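Local coordinates for FERM, ARHGEF and pleckstrin domain-containing protein 2 (Mus musculus, PDB 6D2K) that activates the small GTPase RAC1 as a guanine nucleotide exchange factor, here represented by its FERM domain, and takes part in semaphorin responses, actin remodelling and integrin signalling, at residues Q4-I10 and L21-K27; C28-L34 and L63-I69; C46-G50 and T100-F104; K86-P90 and E279-F284. The contacts are given in a common frame with arbitrary orientation. Residue numbers count along the deposited sequence, not the author numbering.

Contact 1 of 4, residues Q4-I10 and L21-K27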
# COMPACT_ATOMS: atom_id res chain seq x y z
N GLN A 4 -34.64 3.71 9.38
CA GLN A 4 -33.46 3.04 8.85
C GLN A 4 -33.08 1.88 9.75
O GLN A 4 -33.45 1.86 10.92
CB GLN A 4 -32.25 3.97 8.78
CG GLN A 4 -32.51 5.37 8.32
CD GLN A 4 -31.25 6.19 8.33
OE1 GLN A 4 -30.93 6.87 9.31
NE2 GLN A 4 -30.50 6.11 7.24
N GLU A 5 -32.31 0.94 9.22
CA GLU A 5 -31.74 -0.11 10.05
C GLU A 5 -30.74 0.49 11.04
O GLU A 5 -30.15 1.54 10.78
CB GLU A 5 -31.05 -1.16 9.18
CG GLU A 5 -31.90 -1.67 8.01
CD GLU A 5 -33.00 -2.61 8.45
OE1 GLU A 5 -33.89 -2.91 7.63
OE2 GLU A 5 -32.98 -3.06 9.62
N LYS A 6 -30.55 -0.19 12.17
CA LYS A 6 -29.54 0.23 13.14
C LYS A 6 -28.19 0.27 12.43
O LYS A 6 -27.86 -0.62 11.64
CB LYS A 6 -29.49 -0.74 14.31
CG LYS A 6 -28.70 -0.24 15.52
CD LYS A 6 -28.55 -1.33 16.56
CE LYS A 6 -28.07 -2.63 15.92
NZ LYS A 6 -27.66 -3.66 16.92
N HIS A 7 -27.41 1.32 12.69
CA HIS A 7 -26.12 1.48 12.03
C HIS A 7 -25.01 0.86 12.86
O HIS A 7 -25.09 0.84 14.09
CB HIS A 7 -25.82 2.97 11.80
CG HIS A 7 -26.62 3.61 10.71
ND1 HIS A 7 -27.97 3.38 10.54
CD2 HIS A 7 -26.27 4.49 9.75
CE1 HIS A 7 -28.41 4.09 9.51
NE2 HIS A 7 -27.40 4.78 9.02
N MET A 8 -23.97 0.37 12.19
CA MET A 8 -22.75 -0.04 12.88
C MET A 8 -21.75 1.12 12.91
O MET A 8 -21.71 1.93 11.98
CB MET A 8 -22.13 -1.28 12.22
CG MET A 8 -21.80 -1.13 10.74
SD MET A 8 -21.21 -2.67 9.98
CE MET A 8 -19.71 -2.98 10.93
N ARG A 9 -20.97 1.19 13.98
CA ARG A 9 -19.96 2.23 14.15
C ARG A 9 -18.65 1.70 13.62
O ARG A 9 -18.17 0.66 14.07
CB ARG A 9 -19.80 2.57 15.64
CG ARG A 9 -18.74 3.64 15.93
CD ARG A 9 -19.13 4.96 15.30
NE ARG A 9 -19.28 6.04 16.28
CZ ARG A 9 -20.39 6.30 16.94
NH1 ARG A 9 -21.48 5.56 16.76
NH2 ARG A 9 -20.43 7.32 17.81
N ILE A 10 -18.08 2.37 12.63
CA ILE A 10 -16.84 1.91 12.05
C ILE A 10 -15.75 2.94 12.31
O ILE A 10 -15.94 4.11 12.03
CB ILE A 10 -17.02 1.67 10.54
CG1 ILE A 10 -18.10 0.61 10.32
CG2 ILE A 10 -15.70 1.23 9.92
CD1 ILE A 10 -18.37 0.28 8.88
N LEU A 21 -14.91 8.43 12.94
CA LEU A 21 -15.97 7.45 13.16
C LEU A 21 -17.06 7.60 12.11
O LEU A 21 -17.50 8.72 11.83
CB LEU A 21 -16.55 7.62 14.57
CG LEU A 21 -15.52 7.62 15.70
CD1 LEU A 21 -16.16 8.06 17.01
CD2 LEU A 21 -14.86 6.26 15.86
N PHE A 22 -17.49 6.48 11.53
CA PHE A 22 -18.53 6.51 10.50
C PHE A 22 -19.62 5.52 10.87
O PHE A 22 -19.35 4.36 11.14
CB PHE A 22 -17.97 6.14 9.13
CG PHE A 22 -16.95 7.12 8.62
CD1 PHE A 22 -17.29 8.08 7.69
CD2 PHE A 22 -15.65 7.07 9.08
CE1 PHE A 22 -16.35 8.98 7.22
CE2 PHE A 22 -14.71 7.97 8.62
CZ PHE A 22 -15.06 8.92 7.69
N ASP A 23 -20.86 6.00 10.90
CA ASP A 23 -21.99 5.14 11.20
C ASP A 23 -22.69 4.74 9.91
O ASP A 23 -23.05 5.58 9.10
CB ASP A 23 -22.96 5.85 12.15
CG ASP A 23 -22.35 6.10 13.51
OD1 ASP A 23 -21.78 5.15 14.08
OD2 ASP A 23 -22.43 7.24 14.00
N ILE A 24 -22.85 3.44 9.70
CA ILE A 24 -23.39 2.96 8.44
C ILE A 24 -24.24 1.72 8.65
O ILE A 24 -24.00 0.95 9.58
CB ILE A 24 -22.25 2.64 7.46
CG1 ILE A 24 -22.78 2.45 6.04
CG2 ILE A 24 -21.49 1.42 7.93
CD1 ILE A 24 -21.71 2.55 4.99
N GLU A 25 -25.24 1.54 7.80
CA GLU A 25 -26.06 0.34 7.83
C GLU A 25 -25.23 -0.83 7.34
O GLU A 25 -24.67 -0.79 6.25
CB GLU A 25 -27.31 0.50 6.98
CG GLU A 25 -28.27 1.54 7.52
CD GLU A 25 -29.45 1.77 6.61
OE1 GLU A 25 -29.26 2.37 5.53
OE2 GLU A 25 -30.57 1.36 6.98
N PRO A 26 -25.15 -1.89 8.16
CA PRO A 26 -24.29 -3.04 7.85
C PRO A 26 -24.55 -3.61 6.46
O PRO A 26 -23.62 -4.12 5.85
CB PRO A 26 -24.66 -4.05 8.93
CG PRO A 26 -25.17 -3.22 10.07
CD PRO A 26 -25.83 -2.03 9.46
N LYS A 27 -25.78 -3.50 5.97
CA LYS A 27 -26.15 -4.09 4.68
C LYS A 27 -25.66 -3.28 3.48
O LYS A 27 -25.69 -3.77 2.36
CB LYS A 27 -27.66 -4.25 4.59
CG LYS A 27 -28.39 -2.92 4.47
CD LYS A 27 -29.90 -3.11 4.43
CE LYS A 27 -30.59 -1.76 4.40
NZ LYS A 27 -30.11 -0.92 5.53

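Contact 2 of 4, residues C28-L34 and L63-I69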
# COMPACT_ATOMS: atom_id res chain seq x y z
N CYS A 28 -25.25 -2.04 3.72
CA CYS A 28 -24.75 -1.19 2.64
C CYS A 28 -23.51 -1.78 1.98
O CYS A 28 -22.67 -2.39 2.65
CB CYS A 28 -24.42 0.22 3.16
SG CYS A 28 -25.87 1.19 3.65
N ASP A 29 -23.39 -1.59 0.68
CA ASP A 29 -22.18 -1.98 -0.05
C ASP A 29 -21.01 -1.15 0.44
O ASP A 29 -21.19 -0.03 0.90
CB ASP A 29 -22.36 -1.75 -1.55
CG ASP A 29 -23.15 -2.86 -2.22
OD1 ASP A 29 -23.50 -2.69 -3.41
OD2 ASP A 29 -23.41 -3.89 -1.57
N GLY A 30 -19.80 -1.68 0.31
CA GLY A 30 -18.60 -0.95 0.72
C GLY A 30 -18.49 0.46 0.17
O GLY A 30 -17.98 1.36 0.84
N GLN A 31 -18.96 0.67 -1.05
CA GLN A 31 -18.88 1.98 -1.69
C GLN A 31 -19.48 3.10 -0.83
O GLN A 31 -18.97 4.22 -0.82
CB GLN A 31 -19.55 1.96 -3.06
CG GLN A 31 -19.30 3.21 -3.87
CD GLN A 31 -17.82 3.49 -4.06
OE1 GLN A 31 -17.11 2.70 -4.70
NE2 GLN A 31 -17.34 4.60 -3.51
N VAL A 32 -20.56 2.81 -0.12
CA VAL A 32 -21.18 3.80 0.75
C VAL A 32 -20.20 4.37 1.79
O VAL A 32 -20.15 5.59 2.02
CB VAL A 32 -22.44 3.23 1.45
CG1 VAL A 32 -23.10 4.29 2.31
CG2 VAL A 32 -23.41 2.69 0.40
N LEU A 33 -19.40 3.50 2.39
CA LEU A 33 -18.41 3.91 3.37
C LEU A 33 -17.24 4.61 2.67
O LEU A 33 -16.76 5.63 3.15
CB LEU A 33 -17.89 2.70 4.16
CG LEU A 33 -16.74 3.00 5.13
CD1 LEU A 33 -17.11 4.08 6.16
CD2 LEU A 33 -16.28 1.72 5.83
N LEU A 34 -16.80 4.03 1.56
CA LEU A 34 -15.70 4.61 0.79
C LEU A 34 -16.03 6.07 0.44
O LEU A 34 -15.23 6.97 0.70
CB LEU A 34 -15.44 3.79 -0.47
CG LEU A 34 -14.91 2.36 -0.28
CD1 LEU A 34 -15.04 1.53 -1.55
CD2 LEU A 34 -13.46 2.36 0.20
N LEU A 63 -11.39 -3.59 1.49
CA LEU A 63 -12.85 -3.51 1.45
C LEU A 63 -13.33 -3.50 0.00
O LEU A 63 -12.84 -2.72 -0.81
CB LEU A 63 -13.32 -2.24 2.18
CG LEU A 63 -14.83 -2.12 2.36
CD1 LEU A 63 -15.31 -3.09 3.43
CD2 LEU A 63 -15.20 -0.71 2.75
N GLU A 64 -14.28 -4.38 -0.31
CA GLU A 64 -14.84 -4.46 -1.67
C GLU A 64 -16.03 -3.51 -1.81
O GLU A 64 -16.93 -3.49 -0.97
CB GLU A 64 -15.26 -5.91 -1.99
CG GLU A 64 -14.13 -6.93 -1.88
CD GLU A 64 -14.52 -8.32 -2.35
OE1 GLU A 64 -14.66 -8.51 -3.57
OE2 GLU A 64 -14.68 -9.22 -1.50
N PRO A 65 -16.05 -2.71 -2.88
CA PRO A 65 -17.08 -1.66 -2.99
C PRO A 65 -18.48 -2.20 -3.26
O PRO A 65 -19.45 -1.52 -2.91
CB PRO A 65 -16.59 -0.82 -4.18
CG PRO A 65 -15.72 -1.75 -4.97
CD PRO A 65 -15.03 -2.60 -3.94
N MET A 66 -18.59 -3.38 -3.87
CA MET A 66 -19.87 -3.92 -4.32
C MET A 66 -20.36 -5.11 -3.51
O MET A 66 -21.16 -5.92 -3.99
CB MET A 66 -19.79 -4.33 -5.79
CG MET A 66 -19.18 -3.28 -6.69
SD MET A 66 -20.40 -2.14 -7.35
CE MET A 66 -20.25 -2.49 -9.10
N LYS A 67 -19.87 -5.23 -2.28
CA LYS A 67 -20.37 -6.23 -1.35
C LYS A 67 -20.76 -5.55 -0.05
O LYS A 67 -20.16 -4.56 0.34
CB LYS A 67 -19.31 -7.31 -1.08
CG LYS A 67 -19.25 -8.41 -2.13
CD LYS A 67 -18.62 -9.68 -1.56
CE LYS A 67 -18.97 -10.90 -2.41
NZ LYS A 67 -18.35 -12.15 -1.89
N PRO A 68 -21.80 -6.07 0.63
CA PRO A 68 -22.22 -5.54 1.92
C PRO A 68 -21.07 -5.51 2.92
O PRO A 68 -20.31 -6.47 3.02
CB PRO A 68 -23.28 -6.54 2.38
CG PRO A 68 -23.84 -7.06 1.12
CD PRO A 68 -22.68 -7.16 0.17
N ILE A 69 -20.96 -4.41 3.66
CA ILE A 69 -19.89 -4.23 4.63
C ILE A 69 -19.88 -5.29 5.73
O ILE A 69 -18.83 -5.84 6.07
CB ILE A 69 -19.98 -2.86 5.28
CG1 ILE A 69 -19.69 -1.77 4.23
CG2 ILE A 69 -19.01 -2.76 6.45
CD1 ILE A 69 -20.24 -0.42 4.59

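Contact 3 of 4, residues C46-G50 and T100-F104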
# COMPACT_ATOMS: atom_id res chain seq x y z
N CYS A 46 -9.53 9.89 -5.56
CA CYS A 46 -9.84 8.79 -4.66
C CYS A 46 -9.66 7.42 -5.31
O CYS A 46 -9.58 6.42 -4.60
CB CYS A 46 -11.26 8.93 -4.13
SG CYS A 46 -12.50 9.00 -5.44
N ASP A 47 -9.59 7.36 -6.64
CA ASP A 47 -9.48 6.06 -7.32
C ASP A 47 -8.17 5.32 -7.02
O ASP A 47 -8.06 4.11 -7.24
CB ASP A 47 -9.75 6.15 -8.83
CG ASP A 47 -8.88 7.18 -9.54
OD1 ASP A 47 -8.48 6.92 -10.70
OD2 ASP A 47 -8.62 8.26 -8.97
N TYR A 48 -7.19 6.05 -6.47
CA TYR A 48 -5.92 5.42 -6.09
C TYR A 48 -5.99 4.75 -4.74
O TYR A 48 -5.05 4.05 -4.37
CB TYR A 48 -4.79 6.45 -6.05
CG TYR A 48 -4.40 6.96 -7.41
CD1 TYR A 48 -3.45 6.29 -8.18
CD2 TYR A 48 -4.99 8.10 -7.94
CE1 TYR A 48 -3.10 6.74 -9.44
CE2 TYR A 48 -4.65 8.54 -9.21
CZ TYR A 48 -3.72 7.86 -9.94
OH TYR A 48 -3.37 8.31 -11.20
N PHE A 49 -7.08 4.95 -4.01
CA PHE A 49 -7.13 4.60 -2.60
C PHE A 49 -8.15 3.53 -2.27
O PHE A 49 -9.04 3.23 -3.07
CB PHE A 49 -7.41 5.84 -1.74
CG PHE A 49 -6.33 6.89 -1.81
CD1 PHE A 49 -5.35 6.95 -0.84
CD2 PHE A 49 -6.27 7.79 -2.87
CE1 PHE A 49 -4.35 7.90 -0.90
CE2 PHE A 49 -5.27 8.75 -2.93
CZ PHE A 49 -4.31 8.80 -1.96
N GLY A 50 -8.00 2.96 -1.08
CA GLY A 50 -8.96 2.00 -0.55
C GLY A 50 -8.97 2.02 0.96
O GLY A 50 -8.28 2.83 1.60
N THR A 100 -3.24 14.94 -2.77
CA THR A 100 -3.01 13.53 -3.08
C THR A 100 -1.53 13.22 -2.85
O THR A 100 -1.18 12.16 -2.34
CB THR A 100 -3.36 13.18 -4.53
OG1 THR A 100 -4.61 13.78 -4.89
CG2 THR A 100 -3.48 11.66 -4.71
N ARG A 101 -0.65 14.13 -3.27
CA ARG A 101 0.77 13.88 -3.09
C ARG A 101 1.13 13.83 -1.61
O ARG A 101 2.01 13.06 -1.20
CB ARG A 101 1.59 14.97 -3.79
CG ARG A 101 1.37 14.97 -5.30
CD ARG A 101 2.37 15.86 -6.01
NE ARG A 101 2.19 17.29 -5.75
CZ ARG A 101 1.37 18.09 -6.44
NH1 ARG A 101 0.62 17.60 -7.42
NH2 ARG A 101 1.30 19.38 -6.13
N TYR A 102 0.46 14.67 -0.82
CA TYR A 102 0.57 14.65 0.64
C TYR A 102 0.17 13.28 1.19
O TYR A 102 0.91 12.68 1.97
CB TYR A 102 -0.29 15.77 1.24
CG TYR A 102 -0.61 15.63 2.71
CD1 TYR A 102 0.39 15.66 3.68
CD2 TYR A 102 -1.92 15.47 3.13
CE1 TYR A 102 0.09 15.54 5.03
CE2 TYR A 102 -2.24 15.36 4.48
CZ TYR A 102 -1.23 15.40 5.42
OH TYR A 102 -1.53 15.29 6.76
N LEU A 103 -0.98 12.76 0.77
CA LEU A 103 -1.38 11.43 1.24
C LEU A 103 -0.40 10.34 0.82
O LEU A 103 -0.12 9.42 1.59
CB LEU A 103 -2.80 11.08 0.77
CG LEU A 103 -3.91 11.95 1.38
CD1 LEU A 103 -5.25 11.35 1.00
CD2 LEU A 103 -3.77 12.10 2.90
N PHE A 104 0.15 10.44 -0.40
CA PHE A 104 1.14 9.45 -0.82
C PHE A 104 2.41 9.52 0.04
O PHE A 104 2.98 8.48 0.37
CB PHE A 104 1.50 9.60 -2.31
CG PHE A 104 0.70 8.70 -3.22
CD1 PHE A 104 1.29 7.59 -3.80
CD2 PHE A 104 -0.64 8.96 -3.50
CE1 PHE A 104 0.57 6.74 -4.63
CE2 PHE A 104 -1.37 8.12 -4.35
CZ PHE A 104 -0.76 7.00 -4.91

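Contact 4 of 4, residues K86-P90 and E279-F284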
# COMPACT_ATOMS: atom_id res chain seq x y z
N LYS A 86 -4.04 2.04 -2.72
CA LYS A 86 -4.19 0.73 -3.34
C LYS A 86 -3.31 0.62 -4.59
O LYS A 86 -2.65 -0.40 -4.79
CB LYS A 86 -5.65 0.49 -3.70
CG LYS A 86 -5.91 -0.91 -4.28
CD LYS A 86 -7.34 -1.04 -4.78
CE LYS A 86 -8.01 -2.28 -4.21
NZ LYS A 86 -9.44 -2.38 -4.66
N PHE A 87 -3.32 1.66 -5.42
CA PHE A 87 -2.60 1.62 -6.68
C PHE A 87 -1.44 2.62 -6.66
O PHE A 87 -1.64 3.82 -6.55
CB PHE A 87 -3.54 1.97 -7.85
CG PHE A 87 -4.72 1.04 -7.98
CD1 PHE A 87 -4.54 -0.27 -8.42
CD2 PHE A 87 -5.99 1.46 -7.65
CE1 PHE A 87 -5.62 -1.13 -8.53
CE2 PHE A 87 -7.08 0.60 -7.77
CZ PHE A 87 -6.89 -0.69 -8.21
N PHE A 88 -0.22 2.10 -6.79
CA PHE A 88 0.98 2.94 -6.82
C PHE A 88 1.42 3.20 -8.26
O PHE A 88 1.91 2.29 -8.95
CB PHE A 88 2.11 2.24 -6.05
CG PHE A 88 1.91 2.22 -4.54
CD1 PHE A 88 2.53 3.16 -3.75
CD2 PHE A 88 1.14 1.24 -3.93
CE1 PHE A 88 2.37 3.16 -2.37
CE2 PHE A 88 0.97 1.23 -2.54
CZ PHE A 88 1.58 2.19 -1.77
N PRO A 89 1.24 4.44 -8.75
CA PRO A 89 1.68 4.71 -10.12
C PRO A 89 3.19 4.97 -10.16
O PRO A 89 3.78 5.27 -9.12
CB PRO A 89 0.91 5.98 -10.48
CG PRO A 89 0.83 6.72 -9.17
CD PRO A 89 0.66 5.64 -8.12
N PRO A 90 3.80 4.86 -11.34
CA PRO A 90 5.25 5.04 -11.45
C PRO A 90 5.72 6.47 -11.12
O PRO A 90 6.85 6.62 -10.65
CB PRO A 90 5.55 4.69 -12.91
CG PRO A 90 4.24 4.81 -13.61
CD PRO A 90 3.18 4.49 -12.62
N GLU A 279 -7.24 -6.22 -10.55
CA GLU A 279 -7.51 -4.80 -10.37
C GLU A 279 -6.37 -3.90 -10.87
O GLU A 279 -6.63 -2.86 -11.47
CB GLU A 279 -7.88 -4.50 -8.92
CG GLU A 279 -9.24 -5.10 -8.55
CD GLU A 279 -9.64 -4.84 -7.12
OE1 GLU A 279 -8.77 -4.44 -6.32
OE2 GLU A 279 -10.82 -5.06 -6.79
N TYR A 280 -5.12 -4.30 -10.62
CA TYR A 280 -3.96 -3.57 -11.12
C TYR A 280 -3.93 -3.53 -12.64
O TYR A 280 -3.69 -2.46 -13.25
CB TYR A 280 -2.65 -4.18 -10.57
CG TYR A 280 -2.02 -3.34 -9.48
CD1 TYR A 280 -0.94 -2.51 -9.76
CD2 TYR A 280 -2.51 -3.36 -8.19
CE1 TYR A 280 -0.36 -1.72 -8.76
CE2 TYR A 280 -1.92 -2.58 -7.18
CZ TYR A 280 -0.85 -1.77 -7.48
OH TYR A 280 -0.26 -0.98 -6.49
N HIS A 281 -4.17 -4.67 -13.26
CA HIS A 281 -4.21 -4.71 -14.71
C HIS A 281 -5.26 -3.74 -15.24
O HIS A 281 -4.98 -2.98 -16.15
CB HIS A 281 -4.51 -6.10 -15.25
CG HIS A 281 -4.70 -6.10 -16.73
ND1 HIS A 281 -3.65 -6.16 -17.62
CD2 HIS A 281 -5.82 -5.95 -17.48
CE1 HIS A 281 -4.11 -6.09 -18.85
NE2 HIS A 281 -5.43 -5.97 -18.79
N THR A 282 -6.48 -3.80 -14.70
CA THR A 282 -7.55 -2.91 -15.14
C THR A 282 -7.20 -1.43 -14.93
O THR A 282 -7.49 -0.58 -15.78
CB THR A 282 -8.87 -3.23 -14.40
OG1 THR A 282 -9.26 -4.58 -14.67
CG2 THR A 282 -9.98 -2.29 -14.83
N PHE A 283 -6.58 -1.12 -13.80
CA PHE A 283 -6.24 0.26 -13.47
C PHE A 283 -5.18 0.84 -14.40
O PHE A 283 -5.28 1.99 -14.84
CB PHE A 283 -5.76 0.36 -12.01
CG PHE A 283 -5.69 1.77 -11.48
CD1 PHE A 283 -6.82 2.39 -10.99
CD2 PHE A 283 -4.48 2.46 -11.44
CE1 PHE A 283 -6.76 3.68 -10.48
CE2 PHE A 283 -4.42 3.77 -10.92
CZ PHE A 283 -5.55 4.37 -10.45
N PHE A 284 -4.16 0.05 -14.70
CA PHE A 284 -2.96 0.56 -15.37
C PHE A 284 -2.88 0.20 -16.85
O PHE A 284 -1.98 0.67 -17.54
CB PHE A 284 -1.69 0.09 -14.65
CG PHE A 284 -1.44 0.82 -13.36
CD1 PHE A 284 -1.13 2.17 -13.38
CD2 PHE A 284 -1.54 0.18 -12.14
CE1 PHE A 284 -0.92 2.87 -12.21
CE2 PHE A 284 -1.33 0.88 -10.97
CZ PHE A 284 -1.02 2.22 -10.99

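Contact 1 of 4, residues Q4-I10 and L21-K27
Ile-24 is the apolar centre of this antiparallel pairing: its CG2 lies 3.5 Å from Ile-10 CD1 and 3.8 Å from Met-8 CG, so the three side chains form a patch on one face of the sheet. Met-8 carries the patch beyond the end of strand 19-24, its SD 3.9 Å from Pro-26 CB. This face, which also carries Phe-22, looks into the ubiquitin-like lobe, where Ile-69 meets both isoleucines and Leu-33 lies against Phe-22. The backbones are joined through two hydrogen-bonded pairs. Met-8 N donates to Ile-24 O (2.7 Å) and Ile-24 N to Met-8 O (3.0 Å); Ile-10 N reaches Phe-22 O (2.8 Å) and Phe-22 N reaches Ile-10 O (2.9 Å). Between them, the non-hydrogen-bonded pair Arg-9 and Asp-23 points to the other face and forms a salt bridge, NH1 to OD1 at 2.7 Å. Beyond the strands, Glu-25 CG sits over the His-7 ring in a CH-pi contact, 3.6 Å from its centroid. Farther out, Glu-25 OE2 accepts a hydrogen bond from Glu-5 N (2.9 Å) and forms a salt bridge with Lys-27 NZ (2.7 Å). The N-terminal hairpin is thus amphipathic: apolar side chains join it to the lobe's core, while charged groups tie the chain together along its exposed face and in the loop before the strand.

Contact 2 of 4, residues C28-L34 and L63-I69
Ile-69 packs against the start of helix 30-41, its CD1 3.9 Å from Leu-33 CB and its CG1 3.8 Å from Gly-30 CA. Leu-63, at the other end of its segment, brings CD2 to 4.1 Å from Leu-33 CD2, and Pro-65 CB lies 3.9 Å from Leu-34 CD1. Gly-30 sits where the two backbones press together: a beta carbon there would clash with Glu-64 O. Three backbone hydrogen bonds hold the segments: Ile-69 N to Cys-28 O (2.8 Å), Gly-30 N to Lys-67 O (2.9 Å) and Gln-31 N to Pro-65 O (2.9 Å). The last two use amides at the start of the helix, where no preceding turn supplies carbonyl acceptors; the type I turn from Glu-64 to Lys-67 helps present the acceptors. On the outer side, Glu-64 makes a salt bridge with Lys-275 of the C-terminal helix. A helix crossing a mixed sheet, its N-terminus held by a later loop, belongs to the ubiquitin-like fold of the FERM N-terminal lobe.

Contact 3 of 4, residues C46-G50 and T100-F104
The Phe-49 ring is the main bump, projecting from the start of strand 49-54 toward helix 98-113 into a hollow lined by Thr-100, Leu-103 and Phe-104, residues on one side of the helix. Its tip, CZ, lies 3.9 Å from Leu-103 CB and 3.8 Å from Phe-104 CE2, while CE2 of Phe-49 presents the ring edge to Thr-100 CG2 at 3.9 Å. The two phenylalanine rings meet obliquely, their centroids 5.7 Å apart and their planes at 77°. With backbones distant, 9.7 Å between the CA atoms of Phe-49 and Leu-103, side chains alone bridge the gap. This is the seam between the ubiquitin-like N-terminal lobe and the helical central lobe of the FERM domain. Phe-104 answers with a bump of its own, setting its ring edge against Tyr-48, CE2 to CB at 4.2 Å. Val-85, Leu-83 and Trp-38 also pack on Phe-49, Leu-95 packs on Tyr-48, Thr-100 and Phe-104, and the hydroxyl of Thr-100 is hydrogen-bonded to Glu-45, just before the short 3-10 turn at residues 46-48.

Contact 4 of 4, residues K86-P90 and E279-F284
Lys-86 NZ and Glu-279 OE1 form a salt bridge 2.7 Å long at one end of this contact, the lysine also making a cation-pi interaction with Trp-62. Next along, the hydroxyl of Tyr-280 serves the linker backbone twice: OH donates to Lys-86 O (3.0 Å) and accepts from Phe-88 N (3.1 Å), straddling Phe-87 and fixing the course of the chain on both sides of it. These bonds join the linker between the ubiquitin-like and central lobes to the last turns of helix 267-284, the C-terminal helix of the PH-like lobe, so the site lies at the junction of the cloverleaf FERM architecture. Inside it, Phe-87 forms an aromatic cluster with Tyr-280 and Phe-283. Its ring makes an offset stack on Phe-283, centroids 4.1 Å apart and planes only 5° from parallel, and CD1 of Phe-87 lies over the face of the Tyr-280 ring, 3.7 Å from its CE2. Tyr-48 adds an edge-to-face partner for Phe-283. Farther along the linker, Phe-284 of the helix takes over as partner: its CE2 is 4.0 Å from Phe-87 CB, its CZ 3.8 Å from Pro-89 CA, and its CE1 4.4 Å from Pro-90 CD.

In the fold
Contacts 1 and 2 shape a single lobe, whereas contacts 3 and 4 join it and its linker to the other two. The first pair shares a core, for Ile-24 CD1 touches Ile-69 CD1 at 3.3 Å, and both rely on backbone hydrogen bonds; contact 1, farthest from the chain's centre, adds charges on its exposed side. Nearer the middle, aromatic side chains dominate. Contact 3 is buried and apolar between its segments; contact 4, only partly buried, adds a salt bridge and a tyrosine hydroxyl. Tyr-48 O probably accepts hydrogen bonds from Lys-86 N (2.8 Å) and Phe-87 N (3.1 Å), so the two interfaces, to the central and to the PH-like lobe, adjoin here.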